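Local coordinates for aminopeptidase YwaD (PDB 6HC6), which removes N-terminal amino acids from peptides as a secreted metalloexopeptidase of the M28 family, using two zinc ions per subunit, at residues R91-D96 against N224-N229; L102-R107 against K213-K218; P242-V247 against L313-V318; S333-N338 against I358-L363. All blocks are in the same frame, centred on the assembly; numbering follows the deposited sequence.

Contact 1: residues R91-D96 against N224-N229; sequences RFNIPD and NQTSQN
Arg91 stands beside Gln228 in a non-hydrogen-bonded antiparallel pair, their side chains running the same way, and a water joins the tips, accepting from Arg91 NH1 and donating to Gln228 OE1, which Lys70 also holds. Phe92 follows in the hydrogen-bonded pair with Ser227, Phe92 N to Ser227 O at 3.1 Å and Ser227 N to Phe92 O at 2.9 Å. Phe92 CG, between the backbone N and the carbonyl carbon (chi1 54°), lies 4.2 Å from Ser227 O; Ser227 C lies over one ring face, toward the rim, and CZ is 3.5 Å from Ser227 CB. CE1 lies 3.4 Å from Asn229 OD1, itself hydrogen-bonded to Gly292 N, as is ND2 to Gly300 O. Asn93 OD1 meets Thr226 CG2 in the next pair. Ile94 N then bonds to Gln225 O at 3.0 Å, and Ile94 CG1 packs on Gln225 CB at 3.5 Å. Beyond the strand pair a water accepts from Gln225 N and donates to Ile94 O and Asp96 OD1; a second links Asp96 OD1 to Asn224 N. The pair edges the peptidase domain's mixed sheet, strand 86-93 outermost, with helix 299-306 against Phe92 and Ile94 and helix 67-82 against Gln228.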
loop_
_atom_site.group_PDB
_atom_site.type_symbol
_atom_site.label_atom_id
_atom_site.label_comp_id
_atom_site.label_asym_id
_atom_site.label_seq_id
_atom_site.Cartn_x
_atom_site.Cartn_y
_atom_site.Cartn_z
ATOM N N ARG A 91 -2.540 -4.934 -17.251
ATOM C CA ARG A 91 -2.435 -6.117 -16.401
ATOM C C ARG A 91 -0.980 -6.524 -16.178
ATOM O O ARG A 91 -0.113 -6.290 -17.020
ATOM C CB ARG A 91 -3.217 -7.278 -17.021
ATOM C CG ARG A 91 -4.657 -6.914 -17.324
ATOM C CD ARG A 91 -5.500 -8.129 -17.700
ATOM N NE ARG A 91 -6.870 -7.735 -18.020
ATOM C CZ ARG A 91 -7.826 -7.531 -17.118
ATOM N NH1 ARG A 91 -7.577 -7.703 -15.826
ATOM N NH2 ARG A 91 -9.038 -7.163 -17.510
ATOM N N PHE A 92 -0.709 -7.125 -15.018
ATOM C CA PHE A 92 0.645 -7.580 -14.725
ATOM C C PHE A 92 0.594 -8.743 -13.747
ATOM O O PHE A 92 -0.316 -8.835 -12.924
ATOM C CB PHE A 92 1.512 -6.452 -14.151
ATOM C CG PHE A 92 0.924 -5.782 -12.947
ATOM C CD1 PHE A 92 0.023 -4.724 -13.087
ATOM C CD2 PHE A 92 1.295 -6.178 -11.667
ATOM C CE1 PHE A 92 -0.520 -4.092 -11.964
ATOM C CE2 PHE A 92 0.757 -5.550 -10.533
ATOM C CZ PHE A 92 -0.155 -4.518 -10.681
ATOM N N ASN A 93 1.580 -9.631 -13.850
ATOM C CA ASN A 93 1.656 -10.777 -12.956
ATOM C C ASN A 93 2.153 -10.355 -11.576
ATOM O O ASN A 93 2.959 -9.431 -11.431
ATOM C CB ASN A 93 2.587 -11.853 -13.517
ATOM C CG ASN A 93 2.123 -12.393 -14.855
ATOM O OD1 ASN A 93 0.952 -12.288 -15.214
ATOM N ND2 ASN A 93 3.045 -12.998 -15.594
ATOM N N ILE A 94 1.657 -11.038 -10.551
ATOM C CA ILE A 94 2.129 -10.795 -9.189
ATOM C C ILE A 94 2.451 -12.143 -8.550
ATOM O O ILE A 94 2.100 -13.188 -9.121
ATOM C CB ILE A 94 1.098 -10.016 -8.355
ATOM C CG1 ILE A 94 -0.163 -10.848 -8.135
ATOM C CG2 ILE A 94 0.797 -8.642 -8.965
ATOM C CD1 ILE A 94 -1.179 -10.170 -7.242
ATOM N N PRO A 95 3.112 -12.182 -7.389
ATOM C CA PRO A 95 3.498 -13.476 -6.807
ATOM C C PRO A 95 2.306 -14.344 -6.424
ATOM O O PRO A 95 1.174 -13.883 -6.271
ATOM C CB PRO A 95 4.297 -13.080 -5.561
ATOM C CG PRO A 95 4.818 -11.731 -5.871
ATOM C CD PRO A 95 3.730 -11.062 -6.651
ATOM N N ASP A 96 2.591 -15.635 -6.260
ATOM C CA ASP A 96 1.601 -16.552 -5.723
ATOM C C ASP A 96 1.108 -16.059 -4.370
ATOM O O ASP A 96 1.833 -15.408 -3.611
ATOM C CB ASP A 96 2.183 -17.958 -5.575
ATOM C CG ASP A 96 2.620 -18.563 -6.900
ATOM O OD1 ASP A 96 2.132 -18.126 -7.963
ATOM O OD2 ASP A 96 3.446 -19.503 -6.867
ATOM N N ASN A 224 -0.827 -18.213 -10.793
ATOM C CA ASN A 224 -1.421 -17.445 -11.885
ATOM C C ASN A 224 -2.037 -16.140 -11.391
ATOM O O ASN A 224 -3.011 -15.650 -11.973
ATOM C CB ASN A 224 -2.481 -18.255 -12.642
ATOM C CG ASN A 224 -1.882 -19.265 -13.591
ATOM O OD1 ASN A 224 -0.665 -19.456 -13.628
ATOM N ND2 ASN A 224 -2.736 -19.924 -14.365
ATOM N N GLN A 225 -1.491 -15.562 -10.321
ATOM C CA GLN A 225 -2.050 -14.334 -9.769
ATOM C C GLN A 225 -1.683 -13.139 -10.630
ATOM O O GLN A 225 -0.548 -13.017 -11.094
ATOM C CB GLN A 225 -1.536 -14.099 -8.348
ATOM C CG GLN A 225 -1.838 -15.242 -7.400
ATOM C CD GLN A 225 -3.321 -15.403 -7.140
ATOM O OE1 GLN A 225 -3.910 -14.625 -6.404
ATOM N NE2 GLN A 225 -3.922 -16.439 -7.718
ATOM N N THR A 226 -2.647 -12.246 -10.825
ATOM C CA THR A 226 -2.436 -11.043 -11.610
ATOM C C THR A 226 -3.153 -9.881 -10.943
ATOM O O THR A 226 -4.142 -10.065 -10.234
ATOM C CB THR A 226 -2.956 -11.187 -13.045
ATOM O OG1 THR A 226 -4.379 -11.361 -13.020
ATOM C CG2 THR A 226 -2.321 -12.378 -13.731
ATOM N N SER A 227 -2.645 -8.684 -11.186
ATOM C CA SER A 227 -3.334 -7.478 -10.758
ATOM C C SER A 227 -3.422 -6.541 -11.951
ATOM O O SER A 227 -3.105 -6.940 -13.075
ATOM C CB SER A 227 -2.614 -6.823 -9.586
ATOM O OG SER A 227 -3.354 -5.706 -9.099
ATOM N N GLN A 228 -3.853 -5.301 -11.735
ATOM C CA GLN A 228 -3.960 -4.404 -12.870
ATOM C C GLN A 228 -3.948 -2.968 -12.384
ATOM O O GLN A 228 -4.279 -2.671 -11.231
ATOM C CB GLN A 228 -5.221 -4.673 -13.700
ATOM C CG GLN A 228 -6.510 -4.720 -12.892
ATOM C CD GLN A 228 -6.610 -5.969 -12.040
ATOM O OE1 GLN A 228 -6.324 -7.076 -12.499
ATOM N NE2 GLN A 228 -6.970 -5.793 -10.771
ATOM N N ASN A 229 -3.544 -2.085 -13.287
ATOM C CA ASN A 229 -3.623 -0.650 -13.091
ATOM C C ASN A 229 -4.705 -0.117 -14.015
ATOM O O ASN A 229 -4.944 -0.672 -15.094
ATOM C CB ASN A 229 -2.291 0.039 -13.418
ATOM C CG ASN A 229 -1.136 -0.505 -12.607
ATOM O OD1 ASN A 229 -1.282 -0.778 -11.420
ATOM N ND2 ASN A 229 0.018 -0.663 -13.240
HETATM O O HOH W 1 -5.095 -8.744 -14.557
HETATM O O HOH W 2 1.256 -15.975 -9.219
HETATM O O HOH W 3 2.096 -18.603 -10.576
#

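Contact 2: residues L102-R107 against K213-K218; sequences LSSAGR and KEATLK
Leu102 and Leu217 form the close-packed side of this contact, a non-hydrogen-bonded antiparallel pair in which Leu217 CD1 lies 3.7 Å from both CB and CD1 of Leu102. Leu102 CD1 also lies 3.9 Å from Ala215 CB. Leu111, Ile201 and Val199 add further apolar contacts to these leucines. Between the strands, Ser103 and Thr216 make the hydrogen-bonded pair: Ser103 N to Thr216 O at 3.1 Å, and Thr216 N to Ser103 O at 3.0 Å. The strands belong to the mixed sheet of the PA-domain module that M28B peptidases carry, and a type I' beta turn from Ser104 to Arg107 closes the hairpin of 97-104 and 107-113. The other face is looser. There the side chains of Ser103 and Thr216 approach no nearer than 4.1 Å, from OG to CB, and Thr216 OG1 is hydrogen-bonded to Thr126 instead. Toward the turn the pairing gives way to polar links. Ser104 OG, anti to its backbone N (chi1 179°), donates to Glu214 O at 2.6 Å, tilted 23° from the carbonyl plane, and a water donates to the same oxygen while accepting from Ala105 N.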
loop_
_atom_site.group_PDB
_atom_site.type_symbol
_atom_site.label_atom_id
_atom_site.label_comp_id
_atom_site.label_asym_id
_atom_site.label_seq_id
_atom_site.Cartn_x
_atom_site.Cartn_y
_atom_site.Cartn_z
ATOM N N LEU A 102 -3.055 -23.227 10.893
ATOM C CA LEU A 102 -2.033 -23.659 11.826
ATOM C C LEU A 102 -2.741 -24.175 13.064
ATOM O O LEU A 102 -3.724 -23.580 13.508
ATOM C CB LEU A 102 -1.086 -22.500 12.170
ATOM C CG LEU A 102 -0.194 -22.637 13.410
ATOM C CD1 LEU A 102 0.886 -23.674 13.166
ATOM C CD2 LEU A 102 0.451 -21.293 13.795
ATOM N N SER A 103 -2.260 -25.290 13.608
ATOM C CA SER A 103 -2.849 -25.829 14.822
ATOM C C SER A 103 -1.747 -26.399 15.698
ATOM O O SER A 103 -0.674 -26.771 15.220
ATOM C CB SER A 103 -3.892 -26.904 14.513
ATOM O OG SER A 103 -3.276 -28.033 13.926
ATOM N N SER A 104 -2.028 -26.462 16.995
ATOM C CA SER A 104 -1.099 -27.079 17.933
ATOM C C SER A 104 -1.875 -27.487 19.171
ATOM O O SER A 104 -2.587 -26.665 19.754
ATOM C CB SER A 104 0.038 -26.121 18.294
ATOM O OG SER A 104 0.935 -26.708 19.217
ATOM N N ALA A 105 -1.751 -28.755 19.551
ATOM C CA ALA A 105 -2.422 -29.290 20.735
ATOM C C ALA A 105 -3.905 -28.927 20.742
ATOM O O ALA A 105 -4.470 -28.544 21.767
ATOM C CB ALA A 105 -1.733 -28.811 22.016
ATOM N N GLY A 106 -4.537 -29.032 19.575
ATOM C CA GLY A 106 -5.960 -28.801 19.440
ATOM C C GLY A 106 -6.385 -27.355 19.365
ATOM O O GLY A 106 -7.591 -27.087 19.313
ATOM N N ARG A 107 -5.447 -26.419 19.385
ATOM C CA ARG A 107 -5.747 -24.998 19.263
ATOM C C ARG A 107 -5.534 -24.584 17.815
ATOM O O ARG A 107 -4.451 -24.785 17.260
ATOM C CB ARG A 107 -4.862 -24.187 20.208
ATOM C CG ARG A 107 -4.982 -22.673 20.112
ATOM C CD ARG A 107 -3.808 -22.030 20.859
ATOM N NE ARG A 107 -3.942 -20.584 21.053
ATOM C CZ ARG A 107 -4.270 -20.011 22.208
ATOM N NH1 ARG A 107 -4.513 -20.757 23.278
ATOM N NH2 ARG A 107 -4.359 -18.692 22.294
ATOM N N LYS A 213 4.669 -28.605 22.233
ATOM C CA LYS A 213 5.726 -29.451 21.694
ATOM C C LYS A 213 5.849 -29.333 20.175
ATOM O O LYS A 213 6.965 -29.290 19.647
ATOM C CB LYS A 213 5.480 -30.904 22.098
ATOM C CG LYS A 213 5.571 -31.135 23.601
ATOM C CD LYS A 213 7.001 -31.049 24.083
ATOM C CE LYS A 213 7.145 -31.691 25.451
ATOM N NZ LYS A 213 6.028 -31.279 26.355
ATOM N N GLU A 214 4.730 -29.300 19.453
ATOM C CA GLU A 214 4.782 -29.359 18.000
ATOM C C GLU A 214 3.561 -28.656 17.423
ATOM O O GLU A 214 2.589 -28.371 18.123
ATOM C CB GLU A 214 4.849 -30.808 17.499
ATOM C CG GLU A 214 3.559 -31.570 17.724
ATOM C CD GLU A 214 3.716 -33.081 17.636
ATOM O OE1 GLU A 214 4.852 -33.585 17.755
ATOM O OE2 GLU A 214 2.689 -33.765 17.447
ATOM N N ALA A 215 3.622 -28.393 16.123
ATOM C CA ALA A 215 2.555 -27.701 15.425
ATOM C C ALA A 215 2.438 -28.262 14.016
ATOM O O ALA A 215 3.370 -28.877 13.488
ATOM C CB ALA A 215 2.806 -26.188 15.396
ATOM N N THR A 216 1.271 -28.061 13.411
ATOM C CA THR A 216 1.025 -28.463 12.033
ATOM C C THR A 216 0.587 -27.259 11.220
ATOM O O THR A 216 -0.394 -26.590 11.570
ATOM C CB THR A 216 -0.044 -29.547 11.940
ATOM O OG1 THR A 216 0.377 -30.709 12.665
ATOM C CG2 THR A 216 -0.297 -29.921 10.489
ATOM N N LEU A 217 1.285 -27.018 10.117
ATOM C CA LEU A 217 1.002 -25.913 9.216
ATOM C C LEU A 217 0.485 -26.473 7.898
ATOM O O LEU A 217 1.072 -27.410 7.351
ATOM C CB LEU A 217 2.264 -25.083 9.009
ATOM C CG LEU A 217 2.182 -23.637 8.573
ATOM C CD1 LEU A 217 1.627 -22.789 9.690
ATOM C CD2 LEU A 217 3.592 -23.189 8.239
ATOM N N LYS A 218 -0.636 -25.934 7.417
ATOM C CA LYS A 218 -1.180 -26.279 6.108
ATOM C C LYS A 218 -1.270 -24.996 5.300
ATOM O O LYS A 218 -2.009 -24.082 5.676
ATOM C CB LYS A 218 -2.554 -26.944 6.215
ATOM C CG LYS A 218 -2.563 -28.250 7.000
ATOM C CD LYS A 218 -3.891 -28.996 6.861
ATOM C CE LYS A 218 -3.927 -30.203 7.795
ATOM N NZ LYS A 218 -5.250 -30.891 7.792
HETATM O O HOH W 4 0.368 -30.406 18.282
#

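Contact 3: residues P242-V247 against L313-V318; sequences PDIVYV and LKRSEV
Arg315 NH1 donates to Pro242 O at 2.6 Å, in the carbonyl plane and on a lone pair, where helix 310-315 runs into strand 316-322 of the M28 peptidase sheet. Ile244 CD1 sits 3.6 Å above the centre of the guanidinium, so the group is held at its edge by a carbonyl and over one face by a methyl. The strands run parallel, with a beta bulge that shifts the register by one between Ile244 and Val245. Ile244 N bonds to Arg315 O, Glu317 N to Ile244 O at 2.8 Å, and Tyr246 N to Val318 O at 2.8 Å. On the far side of the bulge Val245 CG2 packs on Val318 CG1 at 3.6 Å. Asp243 OD2 and Glu317 OE1 approach to 3.4 Å with their carboxylate planes 70° apart; the salt bridge from Glu317 to Lys284 is likely to ease this repulsion. Farther out, Glu285 forms a salt bridge with Arg315 NH1, giving that nitrogen a second acceptor. An alanine at Arg315 would probably leave Pro242 O without this donor, Glu285 without this charged mate and a gap beside Ile244 CD1. Glu312 O is hydrogen-bonded to Ser316 OG. That hydroxyl oxygen in turn accepts from Tyr246 OH at 2.7 Å, near the plane of the tyrosine ring.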
loop_
_atom_site.group_PDB
_atom_site.type_symbol
_atom_site.label_atom_id
_atom_site.label_comp_id
_atom_site.label_asym_id
_atom_site.label_seq_id
_atom_site.Cartn_x
_atom_site.Cartn_y
_atom_site.Cartn_z
ATOM N N PRO A 242 3.329 16.444 -25.189
ATOM C CA PRO A 242 3.102 17.281 -24.002
ATOM C C PRO A 242 3.815 16.753 -22.763
ATOM O O PRO A 242 4.117 15.564 -22.639
ATOM C CB PRO A 242 1.581 17.225 -23.818
ATOM C CG PRO A 242 1.180 15.913 -24.431
ATOM C CD PRO A 242 2.109 15.728 -25.604
ATOM N N ASP A 243 4.070 17.668 -21.825
ATOM C CA ASP A 243 4.537 17.271 -20.501
ATOM C C ASP A 243 3.464 16.431 -19.814
ATOM O O ASP A 243 2.269 16.702 -19.949
ATOM C CB ASP A 243 4.857 18.506 -19.657
ATOM C CG ASP A 243 6.046 19.297 -20.186
ATOM O OD1 ASP A 243 6.899 18.713 -20.889
ATOM O OD2 ASP A 243 6.116 20.515 -19.907
ATOM N N ILE A 244 3.886 15.405 -19.080
ATOM C CA ILE A 244 2.963 14.477 -18.433
ATOM C C ILE A 244 2.910 14.754 -16.939
ATOM O O ILE A 244 3.954 14.849 -16.277
ATOM C CB ILE A 244 3.359 13.013 -18.681
ATOM C CG1 ILE A 244 3.380 12.705 -20.167
ATOM C CG2 ILE A 244 2.353 12.087 -18.028
ATOM C CD1 ILE A 244 4.254 11.522 -20.488
ATOM N N VAL A 245 1.691 14.835 -16.403
ATOM C CA VAL A 245 1.434 14.972 -14.971
ATOM C C VAL A 245 0.660 13.737 -14.530
ATOM O O VAL A 245 -0.313 13.349 -15.190
ATOM C CB VAL A 245 0.642 16.264 -14.681
ATOM C CG1 VAL A 245 0.138 16.317 -13.225
ATOM C CG2 VAL A 245 1.477 17.491 -15.039
ATOM N N TYR A 246 1.119 13.083 -13.465
ATOM C CA TYR A 246 0.500 11.865 -12.970
ATOM C C TYR A 246 -0.212 12.143 -11.650
ATOM O O TYR A 246 0.390 12.697 -10.729
ATOM C CB TYR A 246 1.550 10.764 -12.762
ATOM C CG TYR A 246 2.410 10.453 -13.978
ATOM C CD1 TYR A 246 2.082 9.408 -14.838
ATOM C CD2 TYR A 246 3.573 11.167 -14.229
ATOM C CE1 TYR A 246 2.864 9.101 -15.913
ATOM C CE2 TYR A 246 4.372 10.858 -15.307
ATOM C CZ TYR A 246 4.006 9.826 -16.150
ATOM O OH TYR A 246 4.775 9.508 -17.237
ATOM N N VAL A 247 -1.483 11.759 -11.556
ATOM C CA VAL A 247 -2.245 11.832 -10.308
ATOM C C VAL A 247 -2.655 10.408 -9.972
ATOM O O VAL A 247 -3.352 9.762 -10.769
ATOM C CB VAL A 247 -3.477 12.746 -10.425
ATOM C CG1 VAL A 247 -4.163 12.871 -9.053
ATOM C CG2 VAL A 247 -3.076 14.110 -10.949
ATOM N N LEU A 313 9.387 9.146 -20.360
ATOM C CA LEU A 313 10.157 9.539 -19.185
ATOM C C LEU A 313 10.697 10.954 -19.336
ATOM O O LEU A 313 10.645 11.749 -18.392
ATOM C CB LEU A 313 11.302 8.550 -18.941
ATOM C CG LEU A 313 10.878 7.147 -18.498
ATOM C CD1 LEU A 313 12.088 6.228 -18.407
ATOM C CD2 LEU A 313 10.149 7.216 -17.159
ATOM N N LYS A 314 11.227 11.285 -20.516
ATOM C CA LYS A 314 11.717 12.644 -20.735
ATOM C C LYS A 314 10.597 13.669 -20.604
ATOM O O LYS A 314 10.825 14.780 -20.114
ATOM C CB LYS A 314 12.386 12.752 -22.101
ATOM C CG LYS A 314 13.582 11.832 -22.262
ATOM C CD LYS A 314 14.478 11.869 -21.031
ATOM C CE LYS A 314 15.394 10.654 -20.978
ATOM N NZ LYS A 314 14.647 9.400 -20.673
ATOM N N ARG A 315 9.377 13.315 -21.030
ATOM C CA ARG A 315 8.245 14.231 -20.923
ATOM C C ARG A 315 7.634 14.257 -19.530
ATOM O O ARG A 315 6.789 15.116 -19.266
ATOM C CB ARG A 315 7.118 13.869 -21.907
ATOM C CG ARG A 315 7.481 13.705 -23.348
ATOM C CD ARG A 315 6.207 13.743 -24.195
ATOM N NE ARG A 315 5.508 12.461 -24.329
ATOM C CZ ARG A 315 4.213 12.270 -24.073
ATOM N NH1 ARG A 315 3.460 13.263 -23.633
ATOM N NH2 ARG A 315 3.665 11.073 -24.248
ATOM N N SER A 316 8.016 13.335 -18.646
ATOM C CA SER A 316 7.333 13.190 -17.367
ATOM C C SER A 316 7.734 14.308 -16.420
ATOM O O SER A 316 8.922 14.507 -16.151
ATOM C CB SER A 316 7.661 11.842 -16.743
ATOM O OG SER A 316 7.104 10.783 -17.500
ATOM N N GLU A 317 6.742 15.026 -15.896
ATOM C CA GLU A 317 7.009 16.226 -15.118
ATOM C C GLU A 317 6.846 16.016 -13.623
ATOM O O GLU A 317 7.761 16.327 -12.853
ATOM C CB GLU A 317 6.092 17.366 -15.577
ATOM C CG GLU A 317 6.319 18.671 -14.839
ATOM C CD GLU A 317 5.427 19.773 -15.362
ATOM O OE1 GLU A 317 5.429 19.994 -16.583
ATOM O OE2 GLU A 317 4.703 20.394 -14.555
ATOM N N VAL A 318 5.704 15.496 -13.190
ATOM C CA VAL A 318 5.393 15.485 -11.769
ATOM C C VAL A 318 4.371 14.382 -11.512
ATOM O O VAL A 318 3.524 14.094 -12.364
ATOM C CB VAL A 318 4.895 16.888 -11.333
ATOM C CG1 VAL A 318 3.698 17.326 -12.164
ATOM C CG2 VAL A 318 4.520 16.899 -9.927
HETATM O O HOH W 5 8.748 17.262 -18.607
#

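Contact 4: residues S333-N338 against I358-L363; sequences SELYVN and IGFDSL
Leu335 N donates to Ser362 O at 2.9 Å, the one direct hydrogen bond between the two segments. One residue on, Leu363 CA makes a CA-H...O contact of 3.4 Å with Leu335 O, in keeping with the parallel pairing of Leu335 and Leu363. The side chains of Glu334 and Ser362 are linked through a water. Glu334 CG is anti to its backbone N (chi1 -169°), and the bend at chi2 (79°) brings CD to 3.1 Å from Ser362 O; OE2 lies 3.2 Å from Ser362 CB. The water donates to Glu334 OE2 and is hydrogen-bonded to Ser362 OG, while OE1 is hydrogen-bonded to Ser364 OG. An alanine at Glu334 would probably leave that water without its carboxylate acceptor and Ser364 OG without this partner.

The apolar contacts centre on Leu335 and Leu363, which lie side by side and point the same way. Leu363 CD1 is 3.9 Å from Leu335 CD2 and 3.8 Å from Val337 CG2. Phe360 comes edge-on, its CZ 3.7 Å from Leu335 CB. Helix 412-430 adds Leu421 against both leucines. The connection from strand 334-339 through helix 346-358 to the parallel edge strand 363-367 is a beta-alpha-beta crossover of the zinc exopeptidase sheet.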
loop_
_atom_site.group_PDB
_atom_site.type_symbol
_atom_site.label_atom_id
_atom_site.label_comp_id
_atom_site.label_asym_id
_atom_site.label_seq_id
_atom_site.Cartn_x
_atom_site.Cartn_y
_atom_site.Cartn_z
ATOM N N SER A 333 -4.006 15.874 12.125
ATOM C CA SER A 333 -4.403 17.211 11.705
ATOM C C SER A 333 -3.452 17.833 10.693
ATOM O O SER A 333 -3.750 18.915 10.173
ATOM C CB SER A 333 -4.493 18.122 12.937
ATOM O OG SER A 333 -3.201 18.364 13.451
ATOM N N GLU A 334 -2.316 17.198 10.412
ATOM C CA GLU A 334 -1.294 17.755 9.535
ATOM C C GLU A 334 -1.271 16.978 8.229
ATOM O O GLU A 334 -1.270 15.745 8.239
ATOM C CB GLU A 334 0.080 17.700 10.209
ATOM C CG GLU A 334 1.171 18.483 9.503
ATOM C CD GLU A 334 1.098 19.989 9.774
ATOM O OE1 GLU A 334 1.930 20.738 9.211
ATOM O OE2 GLU A 334 0.228 20.424 10.553
ATOM N N LEU A 335 -1.258 17.689 7.102
ATOM C CA LEU A 335 -1.183 17.044 5.797
ATOM C C LEU A 335 0.279 17.045 5.374
ATOM O O LEU A 335 0.860 18.102 5.128
ATOM C CB LEU A 335 -2.075 17.742 4.770
ATOM C CG LEU A 335 -2.115 17.046 3.405
ATOM C CD1 LEU A 335 -2.747 15.647 3.492
ATOM C CD2 LEU A 335 -2.849 17.905 2.379
ATOM N N TYR A 336 0.870 15.857 5.297
ATOM C CA TYR A 336 2.273 15.707 4.947
ATOM C C TYR A 336 2.450 15.491 3.455
ATOM O O TYR A 336 1.646 14.812 2.812
ATOM C CB TYR A 336 2.888 14.532 5.705
ATOM C CG TYR A 336 3.098 14.884 7.145
ATOM C CD1 TYR A 336 4.168 15.687 7.533
ATOM C CD2 TYR A 336 2.199 14.472 8.114
ATOM C CE1 TYR A 336 4.358 16.034 8.869
ATOM C CE2 TYR A 336 2.374 14.821 9.446
ATOM C CZ TYR A 336 3.455 15.593 9.815
ATOM O OH TYR A 336 3.625 15.944 11.136
ATOM N N VAL A 337 3.516 16.083 2.921
ATOM C CA VAL A 337 3.986 15.876 1.556
ATOM C C VAL A 337 5.300 15.112 1.676
ATOM O O VAL A 337 6.342 15.686 2.024
ATOM C CB VAL A 337 4.168 17.202 0.808
ATOM C CG1 VAL A 337 4.659 16.952 -0.610
ATOM C CG2 VAL A 337 2.874 17.977 0.781
ATOM N N ASN A 338 5.254 13.810 1.419
ATOM C CA ASN A 338 6.405 12.931 1.596
ATOM C C ASN A 338 7.195 12.831 0.296
ATOM O O ASN A 338 6.662 12.373 -0.716
ATOM C CB ASN A 338 5.941 11.530 2.018
ATOM C CG ASN A 338 5.498 11.475 3.468
ATOM O OD1 ASN A 338 6.213 10.975 4.328
ATOM N ND2 ASN A 338 4.331 12.021 3.746
ATOM N N ILE A 358 -5.192 28.928 -1.007
ATOM C CA ILE A 358 -6.418 28.528 -0.318
ATOM C C ILE A 358 -6.357 28.773 1.182
ATOM O O ILE A 358 -7.341 28.499 1.879
ATOM C CB ILE A 358 -6.768 27.050 -0.594
ATOM C CG1 ILE A 358 -5.771 26.115 0.099
ATOM C CG2 ILE A 358 -6.826 26.800 -2.092
ATOM C CD1 ILE A 358 -6.066 24.645 -0.109
ATOM N N GLY A 359 -5.242 29.286 1.699
ATOM C CA GLY A 359 -5.106 29.505 3.127
ATOM C C GLY A 359 -5.151 28.222 3.938
ATOM O O GLY A 359 -6.122 27.979 4.662
ATOM N N PHE A 360 -4.105 27.395 3.817
ATOM C CA PHE A 360 -3.961 26.144 4.562
ATOM C C PHE A 360 -2.571 26.147 5.196
ATOM O O PHE A 360 -1.564 26.192 4.485
ATOM C CB PHE A 360 -4.168 24.945 3.628
ATOM C CG PHE A 360 -3.920 23.608 4.278
ATOM C CD1 PHE A 360 -4.760 23.144 5.278
ATOM C CD2 PHE A 360 -2.856 22.811 3.873
ATOM C CE1 PHE A 360 -4.537 21.906 5.880
ATOM C CE2 PHE A 360 -2.630 21.571 4.459
ATOM C CZ PHE A 360 -3.473 21.119 5.462
ATOM N N ASP A 361 -2.500 26.149 6.532
ATOM C CA ASP A 361 -1.223 26.335 7.224
ATOM C C ASP A 361 -0.658 25.050 7.819
ATOM O O ASP A 361 0.404 25.096 8.455
ATOM C CB ASP A 361 -1.364 27.383 8.336
ATOM C CG ASP A 361 -1.252 28.806 7.828
ATOM O OD1 ASP A 361 -0.631 29.034 6.762
ATOM O OD2 ASP A 361 -1.786 29.707 8.513
ATOM N N SER A 362 -1.329 23.909 7.631
ATOM C CA SER A 362 -0.908 22.633 8.207
ATOM C C SER A 362 -0.358 21.676 7.152
ATOM O O SER A 362 -0.582 20.461 7.210
ATOM C CB SER A 362 -2.050 21.976 8.987
ATOM O OG SER A 362 -2.621 22.875 9.938
ATOM N N LEU A 363 0.385 22.225 6.192
ATOM C CA LEU A 363 1.096 21.447 5.185
ATOM C C LEU A 363 2.566 21.354 5.580
ATOM O O LEU A 363 3.200 22.375 5.874
ATOM C CB LEU A 363 0.951 22.098 3.805
ATOM C CG LEU A 363 1.331 21.240 2.593
ATOM C CD1 LEU A 363 0.281 20.174 2.386
ATOM C CD2 LEU A 363 1.471 22.096 1.339
HETATM O O HOH W 6 -0.480 22.651 12.215
#

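From the N terminus, strand 86-93 enters contact 1, and the chain then leaves for the PA-domain sheet, where contact 2 pairs strand 97-104 with 214-222. It returns through strand 226-234, which completes contact 1; contact 2 therefore nests within contact 1, their centres 32 Å apart. Contact 3 opens later, at strand 244-250, and closes at strand 316-322 after helix 260-277, strand 285-291 and helices 299-306 and 310-315. Contact 4 follows in series, closing a short crossover between strands 334-339 and 363-367. None of the contacts cross along the chain. Contacts 1, 3 and 4 all reach the eight-stranded sheet, contacts 1 and 4 at its two outermost strands and contact 3 between inner ones.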